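Local coordinates for protein putative esterase (Uncultured bacterium, PDB 7C4D) that probably hydrolyses carboxylic ester bonds, as a marine bacterial esterase of the alpha/beta hydrolase fold, at residues G23-I28 with K112-I117; D48-Y53 with K266-L271. One frame throughout, in Å; residues are numbered along the deposited sequence.

Contacts 1 and 2 lie about 8 Å apart, centre to centre, where the parallel strands of the central sheet of an alpha/beta hydrolase fold begin, and where strands 25-29 and 51-55 run side by side. Contact 1 is a surface contact between two parallel strands of that sheet that are not neighbours, since strand 90-95 runs between them; charged chains meet there loosely. Contact 2 is partly buried and joins the approach to strand 51-55 to the C-terminal helix, with purely apolar chemistry. The backbone binds the two together through Leu-26 O and Tyr-53 N, and the side chain of Gln-51 reaches Gly-23 O. One principle emerges: at these strand starts, chemistry follows exposure.

Contact 1 of 2, residues G23-I28 with K112-I117; sequences GEPLII and KVKKLI. With EDO (1,2-ethanediol), chain B.
Glu-24 and Lys-114 reach toward each other across the end of strand 90-95, which separates strands 25-29 and 113-119 in the parallel part of the central sheet of the alpha/beta hydrolase fold. Their meeting is first one of aliphatic chain against carboxylate: Glu-24 OE1 comes to 3.5 Å from CD of Lys-114. With its CG beside the backbone N, the lysine runs nearly straight as far as CE and then bends (chi4 -79°), which leaves NZ alongside the carboxylate, not in contact with it. Apolar contact adds little, CD of Pro-25 lying 4.4 Å from Lys-114 CE.

Electrostatics come second. Glu-24 OE2 and Lys-114 NZ stand 4.2 Å apart, attractive in charge but too distant for a salt bridge. The firmer polar partner of Glu-24 is Asn-91 of strand 90-95, whose ND2 is hydrogen-bonded to both Glu-24 OE1 and Pro-25 O.

A 1,2-ethanediol, probably from the crystallisation liquor, sits near Lys-114, its O2 lying 2.8 Å from Val-113 O. It is also hydrogen-bonded to Pro-110 O.

With the carboxylate tied to Asn-91 and the ammonium merely close by, the charges here probably contribute a diffuse attraction at the surface, while the intervening strand joins the two segments.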
loop_
_atom_site.group_PDB
_atom_site.type_symbol
_atom_site.label_atom_id
_atom_site.label_comp_id
_atom_site.label_asym_id
_atom_site.label_seq_id
_atom_site.Cartn_x
_atom_site.Cartn_y
_atom_site.Cartn_z
ATOM N N GLY A 23 3.487 0.506 -23.509
ATOM C CA GLY A 23 4.161 -0.462 -22.655
ATOM C C GLY A 23 3.197 -1.421 -21.964
ATOM O O GLY A 23 1.970 -1.272 -22.027
ATOM N N GLU A 24 3.775 -2.387 -21.246
ATOM C CA GLU A 24 2.981 -3.300 -20.437
ATOM C C GLU A 24 2.314 -2.534 -19.294
ATOM O O GLU A 24 2.848 -1.536 -18.814
ATOM C CB GLU A 24 3.868 -4.385 -19.843
ATOM C CG GLU A 24 4.633 -5.188 -20.875
ATOM C CD GLU A 24 5.637 -6.098 -20.183
ATOM O OE1 GLU A 24 5.706 -6.096 -18.920
ATOM O OE2 GLU A 24 6.335 -6.815 -20.891
ATOM N N PRO A 25 1.130 -2.962 -18.810
ATOM C CA PRO A 25 0.478 -2.259 -17.709
ATOM C C PRO A 25 1.284 -2.512 -16.456
ATOM O O PRO A 25 1.931 -3.548 -16.306
ATOM C CB PRO A 25 -0.880 -2.938 -17.564
ATOM C CG PRO A 25 -1.053 -3.600 -18.917
ATOM C CD PRO A 25 0.320 -4.070 -19.328
ATOM N N LEU A 26 1.252 -1.511 -15.580
ATOM C CA LEU A 26 1.905 -1.574 -14.295
ATOM C C LEU A 26 0.926 -0.945 -13.305
ATOM O O LEU A 26 0.608 0.237 -13.413
ATOM C CB LEU A 26 3.232 -0.812 -14.396
ATOM C CG LEU A 26 4.031 -0.629 -13.096
ATOM C CD1 LEU A 26 4.294 -1.956 -12.427
ATOM C CD2 LEU A 26 5.365 0.078 -13.385
ATOM N N ILE A 27 0.464 -1.759 -12.351
ATOM C CA ILE A 27 -0.474 -1.317 -11.337
ATOM C C ILE A 27 0.291 -1.071 -10.045
ATOM O O ILE A 27 1.026 -1.965 -9.604
ATOM C CB ILE A 27 -1.618 -2.357 -11.155
ATOM C CG1 ILE A 27 -2.454 -2.511 -12.428
ATOM C CG2 ILE A 27 -2.489 -1.996 -9.955
ATOM C CD1 ILE A 27 -3.516 -3.613 -12.404
ATOM N N ILE A 28 0.089 0.118 -9.440
ATOM C CA ILE A 28 0.733 0.423 -8.167
ATOM C C ILE A 28 -0.351 0.520 -7.074
ATOM O O ILE A 28 -1.356 1.195 -7.272
ATOM C CB ILE A 28 1.609 1.688 -8.284
ATOM C CG1 ILE A 28 2.543 1.614 -9.495
ATOM C CG2 ILE A 28 2.391 2.024 -7.021
ATOM C CD1 ILE A 28 3.561 2.795 -9.577
ATOM N N LYS A 112 -2.675 -13.854 -14.435
ATOM C CA LYS A 112 -2.848 -12.445 -14.739
ATOM C C LYS A 112 -1.637 -11.594 -14.315
ATOM O O LYS A 112 -1.633 -10.376 -14.528
ATOM C CB LYS A 112 -4.053 -11.888 -13.981
ATOM C CG LYS A 112 -5.325 -12.727 -13.995
ATOM C CD LYS A 112 -6.047 -12.762 -15.330
ATOM C CE LYS A 112 -6.394 -11.401 -15.891
ATOM N NZ LYS A 112 -6.708 -11.466 -17.341
ATOM N N VAL A 113 -0.614 -12.192 -13.693
ATOM C CA VAL A 113 0.480 -11.359 -13.227
ATOM C C VAL A 113 1.770 -11.674 -13.973
ATOM O O VAL A 113 2.188 -12.818 -14.000
ATOM C CB VAL A 113 0.661 -11.511 -11.713
ATOM C CG1 VAL A 113 1.749 -10.583 -11.185
ATOM C CG2 VAL A 113 -0.650 -11.268 -10.973
ATOM N N LYS A 114 2.433 -10.652 -14.510
ATOM C CA LYS A 114 3.680 -10.904 -15.210
ATOM C C LYS A 114 4.808 -10.926 -14.193
ATOM O O LYS A 114 5.571 -11.867 -14.158
ATOM C CB LYS A 114 3.981 -9.845 -16.274
ATOM C CG LYS A 114 2.927 -9.640 -17.352
ATOM C CD LYS A 114 3.117 -8.320 -18.072
ATOM C CE LYS A 114 2.189 -8.080 -19.247
ATOM N NZ LYS A 114 2.639 -8.802 -20.462
ATOM N N LYS A 115 4.931 -9.874 -13.380
ATOM C CA LYS A 115 5.977 -9.846 -12.376
ATOM C C LYS A 115 5.448 -9.058 -11.195
ATOM O O LYS A 115 4.581 -8.209 -11.382
ATOM C CB LYS A 115 7.231 -9.132 -12.890
ATOM C CG LYS A 115 8.045 -9.840 -13.961
ATOM C CD LYS A 115 9.516 -9.434 -13.907
ATOM C CE LYS A 115 10.297 -10.120 -15.003
ATOM N NZ LYS A 115 9.926 -9.527 -16.309
ATOM N N LEU A 116 5.963 -9.362 -9.996
ATOM C CA LEU A 116 5.408 -8.773 -8.796
ATOM C C LEU A 116 6.502 -8.063 -7.997
ATOM O O LEU A 116 7.555 -8.636 -7.717
ATOM C CB LEU A 116 4.761 -9.885 -7.974
ATOM C CG LEU A 116 4.412 -9.528 -6.524
ATOM C CD1 LEU A 116 3.462 -8.327 -6.459
ATOM C CD2 LEU A 116 3.818 -10.732 -5.783
ATOM N N ILE A 117 6.233 -6.814 -7.607
ATOM C CA ILE A 117 7.167 -6.186 -6.680
ATOM C C ILE A 117 6.458 -5.941 -5.349
ATOM O O ILE A 117 5.405 -5.304 -5.342
ATOM C CB ILE A 117 7.792 -4.879 -7.240
ATOM C CG1 ILE A 117 8.689 -5.111 -8.475
ATOM C CG2 ILE A 117 8.575 -4.198 -6.143
ATOM C CD1 ILE A 117 9.132 -3.820 -9.162
HETATM C C1 EDO B . 1.676 -13.926 -17.593
HETATM O O1 EDO B . 3.057 -13.671 -17.847
HETATM C C2 EDO B . 1.525 -15.206 -16.864
HETATM O O2 EDO B . 1.684 -15.146 -15.447
#

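Contact 2 of 2, residues D48-Y53 with K266-L271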
loop_
_atom_site.group_PDB
_atom_site.type_symbol
_atom_site.label_atom_id
_atom_site.label_comp_id
_atom_site.label_asym_id
_atom_site.label_seq_id
_atom_site.Cartn_x
_atom_site.Cartn_y
_atom_site.Cartn_z
ATOM N N ASP A 48 7.520 6.365 -18.647
ATOM C CA ASP A 48 8.213 6.300 -19.927
ATOM C C ASP A 48 8.261 4.871 -20.463
ATOM O O ASP A 48 8.502 4.703 -21.656
ATOM C CB ASP A 48 9.652 6.797 -19.840
ATOM C CG ASP A 48 9.783 8.262 -19.451
ATOM O OD1 ASP A 48 8.838 9.021 -19.661
ATOM O OD2 ASP A 48 10.807 8.601 -18.866
ATOM N N TYR A 49 8.074 3.852 -19.596
ATOM C CA TYR A 49 8.267 2.487 -20.044
ATOM C C TYR A 49 6.993 1.648 -19.908
ATOM O O TYR A 49 6.891 0.558 -20.475
ATOM C CB TYR A 49 9.434 1.851 -19.283
ATOM C CG TYR A 49 10.657 2.729 -19.262
ATOM C CD1 TYR A 49 11.461 2.877 -20.390
ATOM C CD2 TYR A 49 10.986 3.445 -18.128
ATOM C CE1 TYR A 49 12.538 3.741 -20.388
ATOM C CE2 TYR A 49 12.100 4.262 -18.096
ATOM C CZ TYR A 49 12.874 4.413 -19.234
ATOM O OH TYR A 49 13.974 5.196 -19.164
ATOM N N PHE A 50 6.031 2.122 -19.123
ATOM C CA PHE A 50 4.877 1.286 -18.801
ATOM C C PHE A 50 3.633 2.149 -18.843
ATOM O O PHE A 50 3.755 3.369 -18.838
ATOM C CB PHE A 50 5.025 0.642 -17.411
ATOM C CG PHE A 50 6.227 -0.274 -17.226
ATOM C CD1 PHE A 50 6.156 -1.627 -17.529
ATOM C CD2 PHE A 50 7.407 0.200 -16.682
ATOM C CE1 PHE A 50 7.249 -2.465 -17.346
ATOM C CE2 PHE A 50 8.486 -0.645 -16.461
ATOM C CZ PHE A 50 8.427 -1.971 -16.831
ATOM N N GLN A 51 2.463 1.493 -18.872
ATOM C CA GLN A 51 1.178 2.149 -18.698
ATOM C C GLN A 51 0.822 2.029 -17.227
ATOM O O GLN A 51 0.340 0.986 -16.811
ATOM C CB GLN A 51 0.133 1.482 -19.600
ATOM C CG GLN A 51 0.445 1.673 -21.092
ATOM C CD GLN A 51 -0.683 1.147 -21.937
ATOM O OE1 GLN A 51 -1.779 1.690 -21.950
ATOM N NE2 GLN A 51 -0.453 0.014 -22.561
ATOM N N VAL A 52 1.153 3.064 -16.448
ATOM C CA VAL A 52 1.068 2.992 -15.008
ATOM C C VAL A 52 -0.331 3.393 -14.531
ATOM O O VAL A 52 -0.815 4.483 -14.859
ATOM C CB VAL A 52 2.132 3.884 -14.353
ATOM C CG1 VAL A 52 2.106 3.719 -12.840
ATOM C CG2 VAL A 52 3.535 3.630 -14.921
ATOM N N TYR A 53 -0.935 2.520 -13.709
ATOM C CA TYR A 53 -2.219 2.778 -13.057
ATOM C C TYR A 53 -2.013 3.012 -11.562
ATOM O O TYR A 53 -1.480 2.145 -10.856
ATOM C CB TYR A 53 -3.174 1.607 -13.271
ATOM C CG TYR A 53 -3.585 1.404 -14.702
ATOM C CD1 TYR A 53 -2.776 0.701 -15.575
ATOM C CD2 TYR A 53 -4.774 1.929 -15.189
ATOM C CE1 TYR A 53 -3.136 0.524 -16.894
ATOM C CE2 TYR A 53 -5.162 1.757 -16.502
ATOM C CZ TYR A 53 -4.335 1.042 -17.351
ATOM O OH TYR A 53 -4.702 0.821 -18.642
ATOM N N LYS A 266 15.936 -0.260 -8.835
ATOM C CA LYS A 266 15.685 -1.667 -8.549
ATOM C C LYS A 266 14.457 -2.216 -9.287
ATOM O O LYS A 266 14.493 -3.359 -9.721
ATOM C CB LYS A 266 15.539 -1.861 -7.048
ATOM C CG LYS A 266 16.782 -1.485 -6.267
ATOM C CD LYS A 266 18.051 -2.064 -6.822
ATOM C CE LYS A 266 19.212 -1.892 -5.864
ATOM N NZ LYS A 266 20.476 -2.344 -6.493
ATOM N N THR A 267 13.419 -1.389 -9.438
ATOM C CA THR A 267 12.192 -1.675 -10.170
ATOM C C THR A 267 12.514 -1.871 -11.656
ATOM O O THR A 267 12.051 -2.839 -12.261
ATOM C CB THR A 267 11.168 -0.544 -9.939
ATOM O OG1 THR A 267 10.820 -0.485 -8.554
ATOM C CG2 THR A 267 9.931 -0.591 -10.821
ATOM N N LEU A 268 13.304 -0.960 -12.261
ATOM C CA LEU A 268 13.573 -1.037 -13.703
ATOM C C LEU A 268 14.547 -2.150 -14.044
ATOM O O LEU A 268 14.508 -2.671 -15.148
ATOM C CB LEU A 268 14.034 0.306 -14.289
ATOM C CG LEU A 268 12.924 1.374 -14.393
ATOM C CD1 LEU A 268 13.451 2.750 -14.833
ATOM C CD2 LEU A 268 11.760 0.939 -15.283
ATOM N N GLU A 269 15.406 -2.535 -13.093
ATOM C CA GLU A 269 16.290 -3.667 -13.326
ATOM C C GLU A 269 15.539 -5.014 -13.234
ATOM O O GLU A 269 15.997 -6.011 -13.793
ATOM C CB GLU A 269 17.493 -3.576 -12.384
ATOM C CG GLU A 269 18.428 -2.406 -12.695
ATOM C CD GLU A 269 19.466 -2.050 -11.627
ATOM O OE1 GLU A 269 19.482 -2.687 -10.536
ATOM O OE2 GLU A 269 20.250 -1.117 -11.855
ATOM N N PHE A 270 14.389 -5.055 -12.537
ATOM C CA PHE A 270 13.621 -6.295 -12.340
ATOM C C PHE A 270 12.530 -6.456 -13.406
ATOM O O PHE A 270 12.429 -7.488 -14.011
ATOM C CB PHE A 270 13.043 -6.358 -10.916
ATOM C CG PHE A 270 12.161 -7.547 -10.629
ATOM C CD1 PHE A 270 12.695 -8.822 -10.561
ATOM C CD2 PHE A 270 10.783 -7.410 -10.465
ATOM C CE1 PHE A 270 11.876 -9.927 -10.311
ATOM C CE2 PHE A 270 9.974 -8.507 -10.161
ATOM C CZ PHE A 270 10.527 -9.768 -10.075
ATOM N N LEU A 271 11.710 -5.429 -13.663
ATOM C CA LEU A 271 10.582 -5.562 -14.573
ATOM C C LEU A 271 11.039 -5.643 -16.031
ATOM O O LEU A 271 12.054 -5.072 -16.382
ATOM C CB LEU A 271 9.644 -4.378 -14.407
ATOM C CG LEU A 271 9.007 -4.213 -13.036
ATOM C CD1 LEU A 271 8.090 -3.006 -13.049
ATOM C CD2 LEU A 271 8.263 -5.490 -12.634
ATOM O OXT LEU A 271 10.366 -6.273 -16.879
#
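Phe-50, Leu-268 and Leu-271 carry most of this contact, in which the residues leading into strand 51-55 pack against the last turn of the C-terminal helix 260-270, which also packs on strands 90-95 and 113-119 of this alpha/beta hydrolase sheet. The Phe-50 ring points its CE2-CZ end at the helix and receives both leucines there. Leu-268 arrives at the ring edge, in its plane, with CD2 3.8 Å from Phe-50 CE2. Leu-271 brings its CB to 3.6 Å from Phe-50 CZ, and its CD1 reaches the same ring carbon at 3.9 Å.

Leu-268 also serves a second ring. With CG opposite the carbonyl carbon (chi1 -72°), its chain crosses that of Tyr-49 at about a right angle: CD1 lies against Tyr-49 alone, 3.8 Å from its CE2, while CD2 reaches both rings, 3.9 Å from Tyr-49 CD2.

Around the trio, Leu-26 touches Phe-50 and Leu-271, while Leu-46 packs on Leu-268. Leu-271 ends the chain, and its carboxylate makes a weak, long ion pair with Lys-115.

Hydrocarbon alone joins the two segments directly, implying that apolar burial and close fit attach the chain's final turn to the residues that lead into strand 51-55.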